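Local coordinates for glutathione reductase (Bartonella henselae, PDB 3O0H), which probably catalyses the NADPH-dependent reduction of glutathione disulfide to glutathione, using a bound FAD and a redox-active disulfide, at residues B[74-79]-B[368-373]; B[183-188]-B[204-209]. All blocks are in the same frame, centred on the assembly; numbering follows the deposited sequence. Where two conformers were deposited one is given.

Contact 1 (B[74-79]-B[368-373]); sequences LYFYAS and QPEIGT
Phe-76 and Ser-79 lie one turn apart on helix 69-88 and meet the side chains of Gln-368 and Glu-370. A first torsion of 167° swings the Phe-76 ring away from its own backbone N, out toward both partners. Glu-370 comes to the far end of this ring. Its CD lies at the ring edge, near the ring plane, 3.6 Å from Phe-76 CZ. The carboxylate is turned 58° out of the plane of the ring. The nearest atoms of Glu-370 are its carbons CD and CG. OE2 is hydrogen-bonded to the backbone N of Asn-431. Gln-368 approaches the same ring obliquely through its aliphatic part, with CG 3.7 Å from Phe-76 CE1. Its amide plane stands 77° from the ring plane, so the two groups are far from stacked. Phe-366 is a further, edge-to-face partner of the Phe-76 ring.

Helix 69-88 begins at Cys-69, which is disulfide-bonded to Cys-64, the arrangement expected for the redox-active pair of this flavoenzyme family. Residues 368-373 run from a loop into strand 371-375 of the antiparallel sheet of the dimerisation domain. The contact thus joins the FAD-binding part of the chain to that domain. The peptide bond between Gln-368 and Pro-369 is cis.

The polar end of Gln-368 extends past the ring to Ser-79. Ser-79 OG is 2.8 Å from Gln-368 OE1 and also 2.8 Å from Phe-76 O, one turn back in the helix. Both distances hold for one of two modelled positions of Ser-79 and are therefore tentative. On the amide's other branch, a water donates to Ser-79 O at 2.8 Å and accepts a weak hydrogen bond from Gln-368 NE2.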
loop_
_atom_site.group_PDB
_atom_site.type_symbol
_atom_site.label_atom_id
_atom_site.label_comp_id
_atom_site.label_asym_id
_atom_site.label_seq_id
_atom_site.Cartn_x
_atom_site.Cartn_y
_atom_site.Cartn_z
ATOM N N LEU B 74 9.605 -4.535 13.508
ATOM C CA LEU B 74 8.926 -5.594 14.253
ATOM C C LEU B 74 8.224 -5.021 15.475
ATOM O O LEU B 74 7.086 -5.435 15.781
ATOM C CB LEU B 74 9.891 -6.701 14.655
ATOM C CG LEU B 74 10.483 -7.509 13.509
ATOM C CD1 LEU B 74 11.549 -8.512 14.012
ATOM C CD2 LEU B 74 9.387 -8.254 12.696
ATOM N N TYR B 75 8.873 -4.097 16.171
ATOM C CA TYR B 75 8.330 -3.535 17.394
ATOM C C TYR B 75 7.188 -2.627 17.025
ATOM O O TYR B 75 6.219 -2.530 17.770
ATOM C CB TYR B 75 9.404 -2.782 18.234
ATOM C CG TYR B 75 10.310 -3.745 19.015
ATOM C CD1 TYR B 75 10.606 -5.018 18.516
ATOM C CD2 TYR B 75 10.883 -3.372 20.220
ATOM C CE1 TYR B 75 11.455 -5.921 19.249
ATOM C CE2 TYR B 75 11.715 -4.243 20.943
ATOM C CZ TYR B 75 12.006 -5.510 20.445
ATOM O OH TYR B 75 12.845 -6.349 21.163
ATOM N N PHE B 76 7.342 -1.926 15.898
ATOM C CA PHE B 76 6.278 -1.121 15.282
ATOM C C PHE B 76 5.034 -1.993 15.086
ATOM O O PHE B 76 3.956 -1.672 15.578
ATOM C CB PHE B 76 6.738 -0.651 13.890
ATOM C CG PHE B 76 5.625 -0.091 13.034
ATOM C CD1 PHE B 76 5.145 1.187 13.247
ATOM C CD2 PHE B 76 5.111 -0.820 11.987
ATOM C CE1 PHE B 76 4.127 1.728 12.421
ATOM C CE2 PHE B 76 4.091 -0.298 11.170
ATOM C CZ PHE B 76 3.602 0.975 11.389
ATOM N N TYR B 77 5.187 -3.129 14.424
ATOM C CA TYR B 77 4.029 -4.040 14.255
ATOM C C TYR B 77 3.447 -4.499 15.609
ATOM O O TYR B 77 2.219 -4.482 15.838
ATOM C CB TYR B 77 4.403 -5.270 13.430
ATOM C CG TYR B 77 4.678 -5.048 11.956
ATOM C CD1 TYR B 77 3.801 -4.317 11.149
ATOM C CD2 TYR B 77 5.775 -5.679 11.348
ATOM C CE1 TYR B 77 4.049 -4.169 9.754
ATOM C CE2 TYR B 77 6.034 -5.518 9.986
ATOM C CZ TYR B 77 5.179 -4.787 9.200
ATOM O OH TYR B 77 5.491 -4.679 7.851
ATOM N N ALA B 78 4.314 -4.900 16.520
ATOM C CA ALA B 78 3.849 -5.335 17.805
ATOM C C ALA B 78 2.980 -4.251 18.464
ATOM O O ALA B 78 1.935 -4.552 19.024
ATOM C CB ALA B 78 5.030 -5.715 18.727
ATOM N N SER B 79 3.423 -3.015 18.385
ATOM C CA SER B 79 2.749 -1.909 19.060
ATOM C C SER B 79 1.413 -1.500 18.400
ATOM O O SER B 79 0.593 -0.813 19.016
ATOM C CB SER B 79 3.666 -0.681 19.136
ATOM O OG SER B 79 3.845 -0.068 17.870
ATOM N N GLN B 368 3.315 6.486 14.210
ATOM C CA GLN B 368 1.896 6.166 14.187
ATOM C C GLN B 368 1.123 7.448 14.481
ATOM O O GLN B 368 1.138 7.915 15.596
ATOM C CB GLN B 368 1.549 5.082 15.190
ATOM C CG GLN B 368 2.419 3.790 14.969
ATOM C CD GLN B 368 2.313 2.779 16.100
ATOM O OE1 GLN B 368 3.313 2.408 16.757
ATOM N NE2 GLN B 368 1.126 2.348 16.346
ATOM N N PRO B 369 0.505 8.035 13.467
ATOM C CA PRO B 369 0.445 7.606 12.065
ATOM C C PRO B 369 1.788 7.622 11.319
ATOM O O PRO B 369 2.681 8.387 11.672
ATOM C CB PRO B 369 -0.531 8.609 11.414
ATOM C CG PRO B 369 -0.658 9.737 12.399
ATOM C CD PRO B 369 -0.305 9.246 13.737
ATOM N N GLU B 370 1.877 6.707 10.349
ATOM C CA GLU B 370 2.999 6.510 9.478
ATOM C C GLU B 370 3.109 7.651 8.476
ATOM O O GLU B 370 2.112 8.298 8.108
ATOM C CB GLU B 370 2.841 5.193 8.689
ATOM C CG GLU B 370 2.740 3.941 9.506
ATOM C CD GLU B 370 2.144 2.799 8.680
ATOM O OE1 GLU B 370 2.924 2.208 7.888
ATOM O OE2 GLU B 370 0.913 2.545 8.826
ATOM N N ILE B 371 4.345 7.884 8.044
ATOM C CA ILE B 371 4.670 8.923 7.089
ATOM C C ILE B 371 5.449 8.318 5.898
ATOM O O ILE B 371 6.305 7.431 6.084
ATOM C CB ILE B 371 5.546 10.004 7.757
ATOM C CG1 ILE B 371 4.694 10.912 8.628
ATOM C CG2 ILE B 371 6.290 10.883 6.715
ATOM C CD1 ILE B 371 5.562 11.821 9.591
ATOM N N GLY B 372 5.131 8.814 4.715
ATOM C CA GLY B 372 5.909 8.611 3.505
ATOM C C GLY B 372 6.085 9.928 2.775
ATOM O O GLY B 372 5.157 10.778 2.698
ATOM N N THR B 373 7.275 10.131 2.206
ATOM C CA THR B 373 7.574 11.403 1.556
ATOM C C THR B 373 8.642 11.227 0.456
ATOM O O THR B 373 9.569 10.429 0.597
ATOM C CB THR B 373 8.029 12.453 2.594
ATOM O OG1 THR B 373 8.174 13.755 1.973
ATOM C CG2 THR B 373 9.330 12.008 3.292
HETATM O O HOH W 1 -0.458 1.760 18.445
#

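Contact 2 (B[183-188]-B[204-209]); sequences EIFDLE and VEFANI
Residues 183-188 lie in the connection between strand 164-166 and strand 193-197, facing segment 204-209 of helix 201-212. The nearest CA atoms are those of Ile-184 and Phe-206, 9.0 Å apart. The gap is bridged by side chains. Helix 201-212 follows strand 193-197 and a GxGxxG sequence. This strand-turn-helix is consistent with the Rossmann-type NADPH-binding domain of glutathione reductases.

Phe-206 points from the helix toward segment 183-188 and meets two neighbouring residues there. Its ring presents an edge to the face of Phe-185 in an offset edge-to-face pair. The centroids are 5.5 Å apart and the planes make 62°. The nearest atoms of the pair are Phe-185 CZ and Phe-206 CZ, at 3.5 Å. Phe-185 is also packed on its own side of the contact: CG2 of Ile-184 sits over the centre of one ring face. Tyr-75 of helix 69-88 adds a further edge-to-face pair with Phe-185. The side chain of Phe-206 comes to about 4 Å from the bound FAD. Ile-184 reaches Phe-206 through the methyl branch that lies between its backbone N and carbonyl carbon, placing CG2 3.5 Å from Phe-206 CE1.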
loop_
_atom_site.group_PDB
_atom_site.type_symbol
_atom_site.label_atom_id
_atom_site.label_comp_id
_atom_site.label_asym_id
_atom_site.label_seq_id
_atom_site.Cartn_x
_atom_site.Cartn_y
_atom_site.Cartn_z
ATOM N N GLU B 183 20.496 -0.272 22.804
ATOM C CA GLU B 183 20.074 -0.990 24.023
ATOM C C GLU B 183 18.557 -1.150 24.122
ATOM O O GLU B 183 18.088 -2.055 24.792
ATOM C CB GLU B 183 20.575 -0.266 25.277
ATOM C CG GLU B 183 22.089 -0.324 25.463
ATOM C CD GLU B 183 22.815 0.737 24.619
ATOM O OE1 GLU B 183 22.287 1.850 24.407
ATOM O OE2 GLU B 183 23.904 0.430 24.142
ATOM N N ILE B 184 17.824 -0.321 23.385
ATOM C CA ILE B 184 16.391 -0.128 23.539
ATOM C C ILE B 184 15.557 -1.389 23.264
ATOM O O ILE B 184 14.479 -1.565 23.854
ATOM C CB ILE B 184 15.889 1.062 22.650
ATOM C CG1 ILE B 184 14.554 1.560 23.128
ATOM C CG2 ILE B 184 15.761 0.629 21.151
ATOM C CD1 ILE B 184 14.557 2.166 24.530
ATOM N N PHE B 185 16.053 -2.250 22.387
ATOM C CA PHE B 185 15.334 -3.457 21.988
ATOM C C PHE B 185 15.380 -4.542 23.046
ATOM O O PHE B 185 14.588 -5.506 22.975
ATOM C CB PHE B 185 15.923 -4.021 20.686
ATOM C CG PHE B 185 15.762 -3.100 19.508
ATOM C CD1 PHE B 185 14.506 -2.831 18.987
ATOM C CD2 PHE B 185 16.866 -2.488 18.921
ATOM C CE1 PHE B 185 14.352 -1.966 17.903
ATOM C CE2 PHE B 185 16.708 -1.597 17.831
ATOM C CZ PHE B 185 15.482 -1.371 17.318
ATOM N N ASP B 186 16.341 -4.428 23.967
ATOM C CA ASP B 186 16.689 -5.541 24.829
ATOM C C ASP B 186 16.414 -5.326 26.309
ATOM O O ASP B 186 16.910 -6.074 27.128
ATOM C CB ASP B 186 18.139 -5.915 24.595
ATOM C CG ASP B 186 18.378 -6.412 23.177
ATOM O OD1 ASP B 186 17.485 -7.097 22.635
ATOM O OD2 ASP B 186 19.466 -6.125 22.624
ATOM N N LEU B 187 15.587 -4.335 26.620
ATOM C CA LEU B 187 15.138 -4.091 27.997
ATOM C C LEU B 187 14.706 -5.381 28.627
ATOM O O LEU B 187 14.024 -6.161 27.988
ATOM C CB LEU B 187 13.973 -3.095 28.020
ATOM C CG LEU B 187 14.318 -1.723 27.470
ATOM C CD1 LEU B 187 13.093 -0.847 27.443
ATOM C CD2 LEU B 187 15.437 -1.120 28.292
ATOM N N GLU B 188 15.120 -5.605 29.865
ATOM C CA GLU B 188 14.650 -6.758 30.637
ATOM C C GLU B 188 13.120 -6.714 30.788
ATOM O O GLU B 188 12.460 -7.737 30.686
ATOM C CB GLU B 188 15.333 -6.833 32.006
ATOM N N VAL B 204 10.559 9.731 17.274
ATOM C CA VAL B 204 9.140 9.634 17.067
ATOM C C VAL B 204 8.684 8.194 16.830
ATOM O O VAL B 204 7.590 7.820 17.267
ATOM C CB VAL B 204 8.550 10.558 15.968
ATOM C CG1 VAL B 204 8.903 12.011 16.254
ATOM C CG2 VAL B 204 8.906 10.120 14.569
ATOM N N GLU B 205 9.510 7.394 16.198
ATOM C CA GLU B 205 9.146 5.986 15.970
ATOM C C GLU B 205 9.035 5.267 17.316
ATOM O O GLU B 205 8.080 4.564 17.548
ATOM C CB GLU B 205 10.128 5.291 15.049
ATOM C CG GLU B 205 9.904 5.666 13.574
ATOM C CD GLU B 205 10.961 5.162 12.625
ATOM O OE1 GLU B 205 12.049 4.729 13.068
ATOM O OE2 GLU B 205 10.736 5.204 11.404
ATOM N N PHE B 206 10.036 5.441 18.177
ATOM C CA PHE B 206 10.066 4.752 19.466
ATOM C C PHE B 206 9.072 5.337 20.462
ATOM O O PHE B 206 8.473 4.592 21.183
ATOM C CB PHE B 206 11.483 4.735 20.044
ATOM C CG PHE B 206 12.343 3.661 19.435
ATOM C CD1 PHE B 206 12.166 2.323 19.809
ATOM C CD2 PHE B 206 13.263 3.962 18.462
ATOM C CE1 PHE B 206 12.933 1.312 19.225
ATOM C CE2 PHE B 206 14.077 2.955 17.916
ATOM C CZ PHE B 206 13.877 1.642 18.289
ATOM N N ALA B 207 8.837 6.642 20.446
ATOM C CA ALA B 207 7.727 7.202 21.235
ATOM C C ALA B 207 6.412 6.500 20.917
ATOM O O ALA B 207 5.694 6.096 21.843
ATOM C CB ALA B 207 7.596 8.754 21.100
ATOM N N ASN B 208 6.093 6.333 19.631
ATOM C CA ASN B 208 4.849 5.726 19.277
ATOM C C ASN B 208 4.809 4.234 19.574
ATOM O O ASN B 208 3.740 3.701 19.927
ATOM C CB ASN B 208 4.474 6.020 17.817
ATOM C CG ASN B 208 4.033 7.432 17.616
ATOM O OD1 ASN B 208 3.007 7.868 18.202
ATOM N ND2 ASN B 208 4.798 8.186 16.827
ATOM N N ILE B 209 5.949 3.572 19.460
ATOM C CA ILE B 209 6.054 2.156 19.828
ATOM C C ILE B 209 5.733 1.974 21.316
ATOM O O ILE B 209 4.854 1.204 21.660
ATOM C CB ILE B 209 7.438 1.570 19.471
ATOM C CG1 ILE B 209 7.530 1.266 17.975
ATOM C CG2 ILE B 209 7.766 0.260 20.232
ATOM C CD1 ILE B 209 8.981 1.203 17.475
#

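Overall arrangement
Both contacts are buried, and their centres are 12 Å apart. Contact 1 joins helix 69-88 to the dimerisation domain, with 288 residues between its segments. Contact 2 joins the 183-188 segment to helix 201-212 over a much shorter separation. Their chemistry differs. Contact 1 mixes a ring with polar side chains and a water, whereas contact 2 is wholly apolar. Helix 69-88 links them: Tyr-75 OH probably hydrogen-bonds to Phe-185 O, and Phe-76 and Ser-79 pack on Ile-209. Only contact 1 has the second subunit within reach, where Ala-78 O is hydrogen-bonded to Trp-93 of that subunit. Contact 2 lies closer to the FAD.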